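Local coordinates for regulatory protein RecX (Lactobacillus reuteri, PDB 3D5L), which probably modulates the activity of the recombinase RecA, at residues Y18-Y21 and A27-V30; R76-I81 and P97-L102. All coordinates share one frame; numbering follows the deposited sequence.

Overall arrangement
Contact 1 and contact 2 lie in series along the chain, their centres about 28 Å apart and their nearest atoms about 12 Å from each other, so neither touches the other. Contact 1 (18-21 with 27-30) is a partly buried pairing at the outer side of the N-terminal antiparallel sheet, far from the centre of the chain, and combines backbone hydrogen bonds with apolar packing on one face. Contact 2 (76-81 with 97-102) is buried, close to that centre, and joins two helices through aliphatic carbons, with no hydrogen bond between the segments. Helix 48-71 runs past both, touching Phe28 and Val30 in the first and Ile81 and Leu102 in the second.

Contact 1 (Y18-Y21 and A27-V30); sequences YNIY and AFPV
The Phe28 ring carries Ile20 over one face, with CG2 lying 4.3 Å above the plane and offset toward the rim, while Val30 CG1 stands in plane at its edge. The Tyr18 ring turns an edge to the other strand, where Val30 O lies near its plane, 4.0 Å from CD2. Between the rings, Ile20 and Val30 meet at about a right angle, and the methyls Ile20 CD1 and Val30 CG2 touch, although their modelled separation of 3.2 Å is doubtfully short. In Ile20, chi1 of -74° sets CG1 beside the backbone N and chi2 of 59° turns CD1 toward Val30, leaving CG2 for the phenyl face. An alanine here is likely to leave one face of the Phe28 ring and the CG2 methyl of Val30 without their aliphatic neighbour. Tyr18 and Val30 exchange two backbone hydrogen bonds, each 3.1 Å between N of one and O of the other. Asn19 faces Pro29 in a non-hydrogen-bonded pair, and Pro29 CA makes a CA-H...O contact with Tyr18 O. The Asn19 amide is instead held by Glu10 and Gln12. Ile20 N donates to Phe28 O at 2.9 Å, whereas Ile20 O receives both Ala27 N at 2.7 Å and, weakly, Phe28 N. Helix 48-71 brings Ile54 against Phe28 and Val30, on the face they share with Tyr18 and Ile20. Two successive residues, Ala27 and Phe28, thus sit opposite Ile20 alone, a classic beta bulge in the antiparallel hairpin of strands 17-22 and 25-31.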
ATOM      1  N   TYR A  18      19.957   4.731  20.473  1.00 20.94           N
ATOM      2  CA  TYR A  18      20.960   4.803  21.534  1.00 20.76           C
ATOM      3  C   TYR A  18      22.347   5.155  21.027  1.00 20.77           C
ATOM      4  O   TYR A  18      22.700   4.848  19.889  1.00 21.05           O
ATOM      5  CB  TYR A  18      21.045   3.468  22.264  1.00 19.94           C
ATOM      6  CG  TYR A  18      19.745   3.048  22.901  1.00 23.70           C
ATOM      7  CD1 TYR A  18      19.451   3.388  24.228  1.00 23.40           C
ATOM      8  CD2 TYR A  18      18.784   2.347  22.165  1.00 21.84           C
ATOM      9  CE1 TYR A  18      18.234   3.034  24.805  1.00 24.51           C
ATOM     10  CE2 TYR A  18      17.567   1.993  22.729  1.00 24.87           C
ATOM     11  CZ  TYR A  18      17.293   2.336  24.049  1.00 25.48           C
ATOM     12  OH  TYR A  18      16.091   1.953  24.617  1.00 28.18           O
ATOM     13  N   ASN A  19      23.126   5.801  21.885  1.00 20.41           N
ATOM     14  CA  ASN A  19      24.496   6.157  21.556  1.00 20.91           C
ATOM     15  C   ASN A  19      25.391   5.137  22.250  1.00 20.94           C
ATOM     16  O   ASN A  19      25.253   4.907  23.453  1.00 18.67           O
ATOM     17  CB  ASN A  19      24.837   7.570  22.051  1.00 21.16           C
ATOM     18  CG  ASN A  19      24.041   8.646  21.341  1.00 22.96           C
ATOM     19  OD1 ASN A  19      23.859   8.595  20.127  1.00 23.02           O
ATOM     20  ND2 ASN A  19      23.576   9.640  22.095  1.00 23.12           N
ATOM     21  N   ILE A  20      26.292   4.522  21.486  1.00 22.19           N
ATOM     22  CA  ILE A  20      27.208   3.518  22.026  1.00 22.31           C
ATOM     23  C   ILE A  20      28.638   4.039  22.126  1.00 22.96           C
ATOM     24  O   ILE A  20      29.193   4.569  21.164  1.00 22.41           O
ATOM     25  CB  ILE A  20      27.201   2.228  21.169  1.00 21.95           C
ATOM     26  CG1 ILE A  20      25.917   1.435  21.423  1.00 23.28           C
ATOM     27  CG2 ILE A  20      28.391   1.349  21.525  1.00 20.38           C
ATOM     28  CD1 ILE A  20      24.656   2.186  21.111  1.00 24.70           C
ATOM     29  N   TYR A  21      29.221   3.882  23.310  1.00 24.47           N
ATOM     30  CA  TYR A  21      30.586   4.312  23.582  1.00 25.29           C
ATOM     31  C   TYR A  21      31.492   3.102  23.739  1.00 26.47           C
ATOM     32  O   TYR A  21      31.209   2.202  24.527  1.00 26.53           O
ATOM     33  CB  TYR A  21      30.638   5.135  24.871  1.00 24.49           C
ATOM     34  CG  TYR A  21      29.909   6.453  24.797  1.00 24.17           C
ATOM     35  CD1 TYR A  21      30.606   7.659  24.752  1.00 25.43           C
ATOM     36  CD2 TYR A  21      28.517   6.497  24.759  1.00 24.69           C
ATOM     37  CE1 TYR A  21      29.927   8.885  24.671  1.00 25.04           C
ATOM     38  CE2 TYR A  21      27.832   7.702  24.677  1.00 22.57           C
ATOM     39  CZ  TYR A  21      28.540   8.888  24.631  1.00 24.69           C
ATOM     40  OH  TYR A  21      27.847  10.075  24.526  1.00 27.48           O
ATOM     41  N   ALA A  27      31.061   5.851  19.746  1.00 25.12           N
ATOM     42  CA  ALA A  27      31.366   5.059  18.556  1.00 22.86           C
ATOM     43  C   ALA A  27      30.273   5.093  17.485  1.00 22.67           C
ATOM     44  O   ALA A  27      30.536   5.454  16.337  1.00 23.52           O
ATOM     45  CB  ALA A  27      31.659   3.619  18.951  1.00 20.84           C
ATOM     46  N   PHE A  28      29.046   4.720  17.840  1.00 20.97           N
ATOM     47  CA  PHE A  28      27.975   4.721  16.845  1.00 19.30           C
ATOM     48  C   PHE A  28      26.587   4.595  17.453  1.00 17.71           C
ATOM     49  O   PHE A  28      26.438   4.235  18.625  1.00 18.76           O
ATOM     50  CB  PHE A  28      28.209   3.596  15.822  1.00 17.68           C
ATOM     51  CG  PHE A  28      28.296   2.235  16.432  1.00 19.57           C
ATOM     52  CD1 PHE A  28      27.146   1.513  16.727  1.00 20.38           C
ATOM     53  CD2 PHE A  28      29.533   1.672  16.725  1.00 20.15           C
ATOM     54  CE1 PHE A  28      27.227   0.251  17.304  1.00 22.00           C
ATOM     55  CE2 PHE A  28      29.625   0.414  17.302  1.00 21.10           C
ATOM     56  CZ  PHE A  28      28.469  -0.301  17.593  1.00 22.37           C
ATOM     57  N   PRO A  29      25.545   4.893  16.660  1.00 15.67           N
ATOM     58  CA  PRO A  29      24.185   4.796  17.178  1.00 15.34           C
ATOM     59  C   PRO A  29      23.513   3.542  16.634  1.00 14.70           C
ATOM     60  O   PRO A  29      23.884   3.032  15.573  1.00 13.90           O
ATOM     61  CB  PRO A  29      23.554   6.043  16.622  1.00 15.69           C
ATOM     62  CG  PRO A  29      24.058   5.983  15.198  1.00 12.41           C
ATOM     63  CD  PRO A  29      25.530   5.551  15.342  1.00 12.78           C
ATOM     64  N   VAL A  30      22.527   3.043  17.361  1.00 11.86           N
ATOM     65  CA  VAL A  30      21.815   1.863  16.921  1.00 10.72           C
ATOM     66  C   VAL A  30      20.355   2.003  17.282  1.00  9.84           C
ATOM     67  O   VAL A  30      20.028   2.510  18.348  1.00 11.06           O
ATOM     68  CB  VAL A  30      22.377   0.579  17.582  1.00  9.95           C
ATOM     69  CG1 VAL A  30      23.713   0.215  16.959  1.00 13.62           C
ATOM     70  CG2 VAL A  30      22.555   0.796  19.079  1.00 10.22           C
TER

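Contact 2 (R76-I81 and P97-L102); sequences RTESDI and PILKKL
Glu78 and Ile81 reach from the first turn of helix 78-87 onto Leu99 and Leu102 of helix 92-104, a helix-helix contact within the first three-helix domain of RecX. Ahead of that turn, Thr77 occupies the N-cap position. Its backbone N gives an almost straight hydrogen bond (173°) to Asp80 OD2, 3.0 Å away and met from above the carboxylate plane; its OG1 donates to Ser79 OG, which also bonds to Lys139 O. These bonds tie the start of the helix together without touching the second segment. Glu78 comes next, its CG turned away from the backbone N (chi1 167°) and its chain extended, and it crosses Leu99 at about a right angle. The touching is done by its aliphatic part, CG standing 4.2 Å from Leu99 CD1, while the carboxylate passes on to a salt bridge with Arg103. One turn later the CB of Ile81 is directed toward the other helix, and its CG2 methyl touches both leucines, which meet it from directions nearly perpendicular to each other. Leu99 and Ile81 lie alongside one another, running opposite ways, and Leu102 approaches at a slant. Tyr70 of helix 48-71 and Ile108 also pack on Ile81, so this buried side chain also meets that helix and the loop carrying Ile108. Ile81 CG2 lies 3.7 Å from Leu99 CD2 and 3.8 Å from Leu102 CD1.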
ATOM      1  N   ARG A  76      -2.164   2.382   2.806  1.00 15.84           N
ATOM      2  CA  ARG A  76      -1.227   2.033   1.734  1.00 13.39           C
ATOM      3  C   ARG A  76      -1.313   0.572   1.319  1.00 14.22           C
ATOM      4  O   ARG A  76      -1.589  -0.296   2.146  1.00 14.74           O
ATOM      5  CB  ARG A  76       0.227   2.247   2.174  1.00 10.03           C
ATOM      6  CG  ARG A  76       0.503   3.469   3.013  1.00  9.78           C
ATOM      7  CD  ARG A  76       0.397   4.749   2.224  1.00  4.52           C
ATOM      8  NE  ARG A  76       0.773   5.877   3.060  1.00  5.55           N
ATOM      9  CZ  ARG A  76       0.793   7.136   2.648  1.00  8.32           C
ATOM     10  NH1 ARG A  76       0.450   7.436   1.392  1.00  6.89           N
ATOM     11  NH2 ARG A  76       1.157   8.094   3.491  1.00  7.95           N
ATOM     12  N   THR A  77      -1.033   0.310   0.041  1.00 14.39           N
ATOM     13  CA  THR A  77      -1.013  -1.049  -0.499  1.00 15.22           C
ATOM     14  C   THR A  77       0.441  -1.485  -0.375  1.00 16.50           C
ATOM     15  O   THR A  77       1.313  -0.686  -0.008  1.00 16.79           O
ATOM     16  CB  THR A  77      -1.337  -1.103  -2.009  1.00 15.53           C
ATOM     17  OG1 THR A  77      -0.397  -0.281  -2.715  1.00 12.87           O
ATOM     18  CG2 THR A  77      -2.753  -0.627  -2.294  1.00 12.27           C
ATOM     19  N   GLU A  78       0.703  -2.742  -0.699  1.00 15.57           N
ATOM     20  CA  GLU A  78       2.059  -3.258  -0.643  1.00 16.91           C
ATOM     21  C   GLU A  78       2.882  -2.543  -1.711  1.00 16.39           C
ATOM     22  O   GLU A  78       4.015  -2.128  -1.469  1.00 17.19           O
ATOM     23  CB  GLU A  78       2.049  -4.766  -0.906  1.00 19.10           C
ATOM     24  CG  GLU A  78       3.419  -5.355  -1.167  1.00 24.83           C
ATOM     25  CD  GLU A  78       3.376  -6.857  -1.388  1.00 28.13           C
ATOM     26  OE1 GLU A  78       3.025  -7.587  -0.427  1.00 28.45           O
ATOM     27  OE2 GLU A  78       3.693  -7.296  -2.523  1.00 28.06           O
ATOM     28  N   SER A  79       2.303  -2.390  -2.894  1.00 15.04           N
ATOM     29  CA  SER A  79       3.006  -1.725  -3.979  1.00 15.05           C
ATOM     30  C   SER A  79       3.295  -0.262  -3.652  1.00 14.75           C
ATOM     31  O   SER A  79       4.166   0.343  -4.271  1.00 13.34           O
ATOM     32  CB  SER A  79       2.219  -1.833  -5.288  1.00 13.26           C
ATOM     33  OG  SER A  79       1.008  -1.110  -5.229  1.00 15.60           O
ATOM     34  N   ASP A  80       2.566   0.315  -2.695  1.00 14.55           N
ATOM     35  CA  ASP A  80       2.834   1.702  -2.305  1.00 13.77           C
ATOM     36  C   ASP A  80       4.101   1.693  -1.457  1.00 13.12           C
ATOM     37  O   ASP A  80       4.955   2.569  -1.580  1.00 13.36           O
ATOM     38  CB  ASP A  80       1.691   2.297  -1.475  1.00 15.68           C
ATOM     39  CG  ASP A  80       0.476   2.665  -2.313  1.00 17.00           C
ATOM     40  OD1 ASP A  80       0.634   2.935  -3.529  1.00 17.16           O
ATOM     41  OD2 ASP A  80      -0.638   2.703  -1.740  1.00 15.37           O
ATOM     42  N   ILE A  81       4.215   0.687  -0.595  1.00 12.11           N
ATOM     43  CA  ILE A  81       5.379   0.551   0.268  1.00 11.33           C
ATOM     44  C   ILE A  81       6.645   0.278  -0.547  1.00  9.89           C
ATOM     45  O   ILE A  81       7.685   0.876  -0.294  1.00  8.29           O
ATOM     46  CB  ILE A  81       5.176  -0.587   1.269  1.00 11.42           C
ATOM     47  CG1 ILE A  81       3.939  -0.305   2.125  1.00 12.55           C
ATOM     48  CG2 ILE A  81       6.428  -0.758   2.124  1.00 13.80           C
ATOM     49  CD1 ILE A  81       3.998   0.999   2.893  1.00 14.64           C
ATOM     50  N   PRO A  97      12.588  -8.120   3.021  1.00 17.97           N
ATOM     51  CA  PRO A  97      12.597  -8.315   4.478  1.00 18.39           C
ATOM     52  C   PRO A  97      11.668  -7.324   5.191  1.00 17.24           C
ATOM     53  O   PRO A  97      10.934  -7.697   6.100  1.00 18.47           O
ATOM     54  CB  PRO A  97      14.069  -8.101   4.856  1.00 17.46           C
ATOM     55  CG  PRO A  97      14.792  -8.571   3.637  1.00 17.84           C
ATOM     56  CD  PRO A  97      13.964  -7.962   2.518  1.00 17.62           C
ATOM     57  N   ILE A  98      11.707  -6.061   4.775  1.00 17.21           N
ATOM     58  CA  ILE A  98      10.856  -5.027   5.367  1.00 15.81           C
ATOM     59  C   ILE A  98       9.384  -5.292   5.051  1.00 16.86           C
ATOM     60  O   ILE A  98       8.533  -5.148   5.921  1.00 17.65           O
ATOM     61  CB  ILE A  98      11.290  -3.606   4.868  1.00 16.33           C
ATOM     62  CG1 ILE A  98      12.582  -3.197   5.583  1.00 14.58           C
ATOM     63  CG2 ILE A  98      10.183  -2.568   5.097  1.00 14.63           C
ATOM     64  CD1 ILE A  98      13.135  -1.863   5.154  1.00 15.29           C
ATOM     65  N   LEU A  99       9.081  -5.692   3.815  1.00 17.48           N
ATOM     66  CA  LEU A  99       7.696  -5.994   3.445  1.00 18.33           C
ATOM     67  C   LEU A  99       7.209  -7.128   4.324  1.00 19.31           C
ATOM     68  O   LEU A  99       6.071  -7.115   4.797  1.00 18.30           O
ATOM     69  CB  LEU A  99       7.570  -6.437   1.986  1.00 17.19           C
ATOM     70  CG  LEU A  99       7.738  -5.419   0.857  1.00 20.41           C
ATOM     71  CD1 LEU A  99       7.456  -6.108  -0.479  1.00 16.96           C
ATOM     72  CD2 LEU A  99       6.785  -4.247   1.059  1.00 21.69           C
ATOM     73  N   LYS A 100       8.085  -8.112   4.520  1.00 18.87           N
ATOM     74  CA  LYS A 100       7.787  -9.272   5.346  1.00 19.16           C
ATOM     75  C   LYS A 100       7.592  -8.848   6.792  1.00 19.32           C
ATOM     76  O   LYS A 100       6.643  -9.281   7.448  1.00 19.63           O
ATOM     77  CB  LYS A 100       8.928 -10.286   5.274  1.00 20.41           C
ATOM     78  CG  LYS A 100       8.658 -11.561   6.047  1.00 21.71           C
ATOM     79  CD  LYS A 100       9.868 -12.483   6.026  1.00 26.20           C
ATOM     80  CE  LYS A 100       9.608 -13.768   6.811  1.00 26.24           C
ATOM     81  NZ  LYS A 100      10.808 -14.652   6.807  1.00 27.55           N
ATOM     82  N   LYS A 101       8.494  -8.009   7.293  1.00 16.96           N
ATOM     83  CA  LYS A 101       8.387  -7.547   8.667  1.00 17.83           C
ATOM     84  C   LYS A 101       7.132  -6.715   8.890  1.00 18.18           C
ATOM     85  O   LYS A 101       6.456  -6.864   9.907  1.00 20.27           O
ATOM     86  CB  LYS A 101       9.622  -6.738   9.081  1.00 17.15           C
ATOM     87  CG  LYS A 101       9.477  -6.147  10.483  1.00 18.49           C
ATOM     88  CD  LYS A 101      10.794  -5.653  11.089  1.00 17.23           C
ATOM     89  CE  LYS A 101      10.558  -5.235  12.550  1.00 18.39           C
ATOM     90  NZ  LYS A 101      11.790  -4.765  13.257  1.00 20.16           N
ATOM     91  N   LEU A 102       6.816  -5.834   7.945  1.00 17.48           N
ATOM     92  CA  LEU A 102       5.625  -5.002   8.066  1.00 17.34           C
ATOM     93  C   LEU A 102       4.387  -5.879   7.963  1.00 18.38           C
ATOM     94  O   LEU A 102       3.398  -5.668   8.660  1.00 17.57           O
ATOM     95  CB  LEU A 102       5.589  -3.950   6.954  1.00 16.40           C
ATOM     96  CG  LEU A 102       6.527  -2.752   7.091  1.00 14.61           C
ATOM     97  CD1 LEU A 102       6.588  -2.023   5.752  1.00 10.93           C
ATOM     98  CD2 LEU A 102       6.033  -1.832   8.211  1.00 13.20           C
TER